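Local coordinates for DegV family protein (Eubacterium eligens, PDB 3FDJ) that is of unknown function but, as a member of the DegV family, probably binds a fatty acid or similar lipid between its two domains, at residues D38-E52 / K257-G269. Residues are numbered along the deposited sequence; the frame is centred on the assembly and turned at random.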
# COMPACT_ATOMS: atom_id res chain seq x y z
N ASP A 38 -12.72 -5.91 -1.88
CA ASP A 38 -12.16 -4.58 -1.62
C ASP A 38 -12.41 -3.67 -2.83
O ASP A 38 -11.49 -3.27 -3.53
CB ASP A 38 -10.65 -4.71 -1.30
CG ASP A 38 -10.01 -3.40 -0.86
OD1 ASP A 38 -10.75 -2.42 -0.57
OD2 ASP A 38 -8.75 -3.36 -0.75
N ASP A 39 -13.67 -3.31 -3.03
CA ASP A 39 -14.06 -2.51 -4.18
C ASP A 39 -14.85 -1.30 -3.70
O ASP A 39 -14.87 -1.00 -2.48
CB ASP A 39 -14.88 -3.38 -5.16
CG ASP A 39 -16.20 -3.90 -4.57
OD1 ASP A 39 -16.62 -3.46 -3.48
OD2 ASP A 39 -16.82 -4.77 -5.22
N GLY A 40 -15.55 -0.63 -4.61
CA GLY A 40 -16.40 0.51 -4.24
C GLY A 40 -17.58 0.23 -3.32
O GLY A 40 -18.15 1.14 -2.73
N GLN A 41 -17.97 -1.03 -3.20
CA GLN A 41 -19.15 -1.39 -2.41
C GLN A 41 -18.81 -1.68 -0.94
O GLN A 41 -19.72 -1.80 -0.13
CB GLN A 41 -19.83 -2.62 -3.00
CG GLN A 41 -20.14 -2.51 -4.47
CD GLN A 41 -21.05 -1.36 -4.74
OE1 GLN A 41 -20.67 -0.40 -5.43
NE2 GLN A 41 -22.26 -1.41 -4.17
N LEU A 42 -17.53 -1.82 -0.61
CA LEU A 42 -17.16 -2.32 0.71
C LEU A 42 -17.41 -1.36 1.88
O LEU A 42 -16.95 -0.20 1.89
CB LEU A 42 -15.69 -2.74 0.72
CG LEU A 42 -15.18 -3.46 1.97
CD1 LEU A 42 -16.00 -4.69 2.25
CD2 LEU A 42 -13.70 -3.81 1.77
N ASP A 43 -18.13 -1.86 2.89
CA ASP A 43 -18.33 -1.14 4.14
C ASP A 43 -17.25 -1.61 5.12
O ASP A 43 -17.38 -2.64 5.78
CB ASP A 43 -19.74 -1.41 4.70
CG ASP A 43 -19.98 -0.69 6.04
OD1 ASP A 43 -19.02 -0.22 6.68
OD2 ASP A 43 -21.16 -0.60 6.46
N ILE A 44 -16.16 -0.86 5.17
CA ILE A 44 -14.98 -1.29 5.92
C ILE A 44 -15.24 -1.29 7.41
O ILE A 44 -14.81 -2.18 8.11
CB ILE A 44 -13.76 -0.42 5.58
CG1 ILE A 44 -13.28 -0.74 4.17
CG2 ILE A 44 -12.63 -0.64 6.59
CD1 ILE A 44 -12.39 0.30 3.55
N HIS A 45 -15.97 -0.29 7.89
CA HIS A 45 -16.31 -0.18 9.31
C HIS A 45 -17.07 -1.42 9.78
O HIS A 45 -16.78 -1.99 10.83
CB HIS A 45 -17.13 1.09 9.55
CG HIS A 45 -17.43 1.35 11.00
ND1 HIS A 45 -16.49 1.85 11.87
CD2 HIS A 45 -18.56 1.16 11.72
CE1 HIS A 45 -17.02 1.95 13.08
NE2 HIS A 45 -18.28 1.54 13.02
N ARG A 46 -18.04 -1.86 8.97
CA ARG A 46 -18.78 -3.08 9.23
C ARG A 46 -17.87 -4.32 9.23
O ARG A 46 -17.98 -5.20 10.09
CB ARG A 46 -19.91 -3.25 8.21
CG ARG A 46 -20.61 -4.60 8.27
CD ARG A 46 -21.79 -4.69 7.29
NE ARG A 46 -22.40 -6.01 7.32
CZ ARG A 46 -21.95 -7.09 6.68
NH1 ARG A 46 -20.88 -7.04 5.90
NH2 ARG A 46 -22.60 -8.24 6.81
N MSE A 47 -16.97 -4.40 8.25
CA MSE A 47 -16.07 -5.54 8.16
C MSE A 47 -15.19 -5.63 9.41
O MSE A 47 -15.01 -6.70 9.97
CB MSE A 47 -15.17 -5.43 6.92
CG MSE A 47 -14.26 -6.63 6.74
SE MSE A 47 -12.98 -6.35 5.31
CE MSE A 47 -11.83 -5.01 6.15
N LEU A 48 -14.63 -4.50 9.83
CA LEU A 48 -13.78 -4.47 11.01
C LEU A 48 -14.56 -4.89 12.26
O LEU A 48 -14.03 -5.60 13.13
CB LEU A 48 -13.16 -3.09 11.21
CG LEU A 48 -12.13 -2.65 10.15
CD1 LEU A 48 -11.73 -1.20 10.37
CD2 LEU A 48 -10.93 -3.56 10.16
N ASP A 49 -15.81 -4.45 12.37
CA ASP A 49 -16.67 -4.85 13.49
C ASP A 49 -16.90 -6.36 13.47
O ASP A 49 -16.87 -7.00 14.51
CB ASP A 49 -18.02 -4.11 13.47
CG ASP A 49 -17.94 -2.65 13.98
OD1 ASP A 49 -16.85 -2.18 14.38
OD2 ASP A 49 -19.00 -1.97 14.00
N ILE A 50 -17.13 -6.92 12.29
CA ILE A 50 -17.34 -8.36 12.16
C ILE A 50 -16.09 -9.12 12.58
O ILE A 50 -16.17 -10.08 13.37
CB ILE A 50 -17.78 -8.76 10.74
CG1 ILE A 50 -19.23 -8.35 10.49
CG2 ILE A 50 -17.64 -10.25 10.52
CD1 ILE A 50 -19.65 -8.48 9.04
N LEU A 51 -14.94 -8.68 12.09
CA LEU A 51 -13.68 -9.35 12.39
C LEU A 51 -13.30 -9.28 13.86
O LEU A 51 -12.81 -10.25 14.40
CB LEU A 51 -12.55 -8.82 11.52
CG LEU A 51 -12.73 -9.17 10.04
CD1 LEU A 51 -11.78 -8.37 9.19
CD2 LEU A 51 -12.57 -10.65 9.80
N GLU A 52 -13.51 -8.13 14.49
CA GLU A 52 -13.12 -7.98 15.90
C GLU A 52 -13.86 -8.92 16.85
O GLU A 52 -13.36 -9.22 17.93
CB GLU A 52 -13.27 -6.52 16.37
CG GLU A 52 -11.93 -5.78 16.37
CD GLU A 52 -12.08 -4.27 16.45
OE1 GLU A 52 -13.20 -3.78 16.65
OE2 GLU A 52 -11.06 -3.58 16.30
N LYS A 257 -7.95 7.66 3.96
CA LYS A 257 -8.36 6.39 4.54
C LYS A 257 -7.77 5.19 3.79
O LYS A 257 -7.75 5.14 2.55
CB LYS A 257 -9.88 6.25 4.53
CG LYS A 257 -10.62 7.31 5.33
CD LYS A 257 -12.12 7.03 5.30
CE LYS A 257 -12.87 8.06 6.11
NZ LYS A 257 -12.68 9.40 5.49
N ALA A 258 -7.38 4.19 4.55
CA ALA A 258 -7.00 2.89 4.00
C ALA A 258 -8.19 2.20 3.35
O ALA A 258 -9.35 2.45 3.71
CB ALA A 258 -6.40 2.02 5.10
N GLY A 259 -7.90 1.37 2.34
CA GLY A 259 -8.90 0.53 1.72
C GLY A 259 -9.06 -0.75 2.52
O GLY A 259 -8.50 -0.86 3.60
N GLY A 260 -9.82 -1.69 1.97
CA GLY A 260 -10.18 -2.93 2.65
C GLY A 260 -8.99 -3.80 3.03
O GLY A 260 -8.88 -4.25 4.16
N LEU A 261 -8.10 -4.05 2.07
CA LEU A 261 -6.96 -4.93 2.28
C LEU A 261 -6.03 -4.35 3.33
O LEU A 261 -5.63 -5.04 4.28
CB LEU A 261 -6.21 -5.11 0.95
CG LEU A 261 -5.09 -6.16 0.90
CD1 LEU A 261 -3.82 -5.67 1.58
CD2 LEU A 261 -5.58 -7.50 1.49
N CYS A 262 -5.65 -3.09 3.17
CA CYS A 262 -4.80 -2.46 4.15
C CYS A 262 -5.49 -2.34 5.52
O CYS A 262 -4.83 -2.49 6.54
CB CYS A 262 -4.25 -1.12 3.67
SG CYS A 262 -2.96 -1.31 2.35
N SER A 263 -6.80 -2.14 5.54
CA SER A 263 -7.54 -2.08 6.82
C SER A 263 -7.51 -3.44 7.52
O SER A 263 -7.33 -3.50 8.73
CB SER A 263 -8.98 -1.59 6.62
OG SER A 263 -9.01 -0.23 6.19
N TYR A 264 -7.60 -4.52 6.75
CA TYR A 264 -7.54 -5.87 7.32
C TYR A 264 -6.18 -6.14 7.99
O TYR A 264 -6.14 -6.61 9.12
CB TYR A 264 -7.86 -6.93 6.25
CG TYR A 264 -7.68 -8.34 6.73
CD1 TYR A 264 -8.66 -8.94 7.51
CD2 TYR A 264 -6.53 -9.07 6.44
CE1 TYR A 264 -8.50 -10.21 8.01
CE2 TYR A 264 -6.38 -10.39 6.93
CZ TYR A 264 -7.37 -10.95 7.71
OH TYR A 264 -7.26 -12.22 8.22
N TYR A 265 -5.09 -5.83 7.29
CA TYR A 265 -3.75 -6.18 7.77
C TYR A 265 -3.13 -5.16 8.71
O TYR A 265 -2.37 -5.54 9.61
CB TYR A 265 -2.82 -6.47 6.58
CG TYR A 265 -2.99 -7.86 6.01
CD1 TYR A 265 -2.74 -8.99 6.81
CD2 TYR A 265 -3.42 -8.07 4.69
CE1 TYR A 265 -2.90 -10.28 6.30
CE2 TYR A 265 -3.56 -9.35 4.18
CZ TYR A 265 -3.30 -10.44 4.99
OH TYR A 265 -3.47 -11.72 4.51
N ALA A 266 -3.43 -3.88 8.53
CA ALA A 266 -2.95 -2.84 9.47
C ALA A 266 -3.78 -2.76 10.75
O ALA A 266 -3.28 -2.36 11.80
CB ALA A 266 -2.86 -1.48 8.79
N GLU A 267 -5.05 -3.14 10.63
CA GLU A 267 -6.03 -3.20 11.73
C GLU A 267 -6.44 -1.84 12.27
O GLU A 267 -5.83 -0.82 11.98
CB GLU A 267 -5.60 -4.17 12.83
CG GLU A 267 -5.51 -5.58 12.28
CD GLU A 267 -5.47 -6.66 13.34
OE1 GLU A 267 -6.31 -6.62 14.27
OE2 GLU A 267 -4.62 -7.58 13.20
N ARG A 268 -7.53 -1.84 13.03
CA ARG A 268 -8.05 -0.61 13.59
C ARG A 268 -6.95 0.10 14.36
O ARG A 268 -6.23 -0.51 15.15
CB ARG A 268 -9.22 -0.92 14.53
CG ARG A 268 -10.26 0.14 14.54
CD ARG A 268 -11.58 -0.45 15.07
NE ARG A 268 -12.67 -0.20 14.14
CZ ARG A 268 -13.79 -0.92 14.06
NH1 ARG A 268 -13.99 -1.98 14.84
NH2 ARG A 268 -14.73 -0.57 13.18
N GLY A 269 -6.83 1.40 14.10
CA GLY A 269 -5.86 2.25 14.75
C GLY A 269 -4.59 2.43 13.94
O GLY A 269 -3.77 3.30 14.22
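Asp-49 OD1 is gripped by both terminal nitrogens of Arg-268, with NH1 and NH2 each 2.9 Å from OD1, an end-on hold on a single oxygen. The carboxylate and guanidinium planes stand 58° apart, and OD1 lies slightly off the guanidinium plane. Arg-268 NH1 also gives a weak bond, part of a salt bridge, to Glu-52 OE1 at 2.7 Å, less certain because Glu-52 has two conformers, while NE pairs with Glu-232, which also accepts from His-45. Arginine suits this place because its flat cation can meet acids along its edge and still lie on hydrocarbon: Leu-48 CB sits 3.6 Å from CZ, over one face. A bend of the Arg-268 chain about its CG-CD bond (chi3 -127°) helps bring the guanidinium against helix 44-52. A leucine here would probably leave Asp-49 and Glu-232 without their shared cation and weaken the tie between helix 44-52 and the loop after helix 260-266. At the other end, Asp-38 takes the first amides of helix 260-266: Gly-260 N bonds to OD1 at 2.8 Å and Leu-261 N to OD2 at 3.0 Å, both from above the carboxylate plane. Ser-10 also bonds to OD2. Gly-260 is fitting because a CB would collide with Asp-38 OD1 and Leu-42 CD2. Between the ends, the helix segments point roughly the same way, 29° apart, their axes approaching to 10.5 Å. Ile-44 CD1 lies on the Gly-259 to Gly-260 peptide, and Leu-51 CD1 meets the edge of the Tyr-264 ring, whose hydroxyl bonds to Ser-58. The chemistry thus bridges the two sheet-bearing halves of the DegV fold through acids at both ends: one probably stabilised by a helix's positive pole, the others probably partly offset by one arginine.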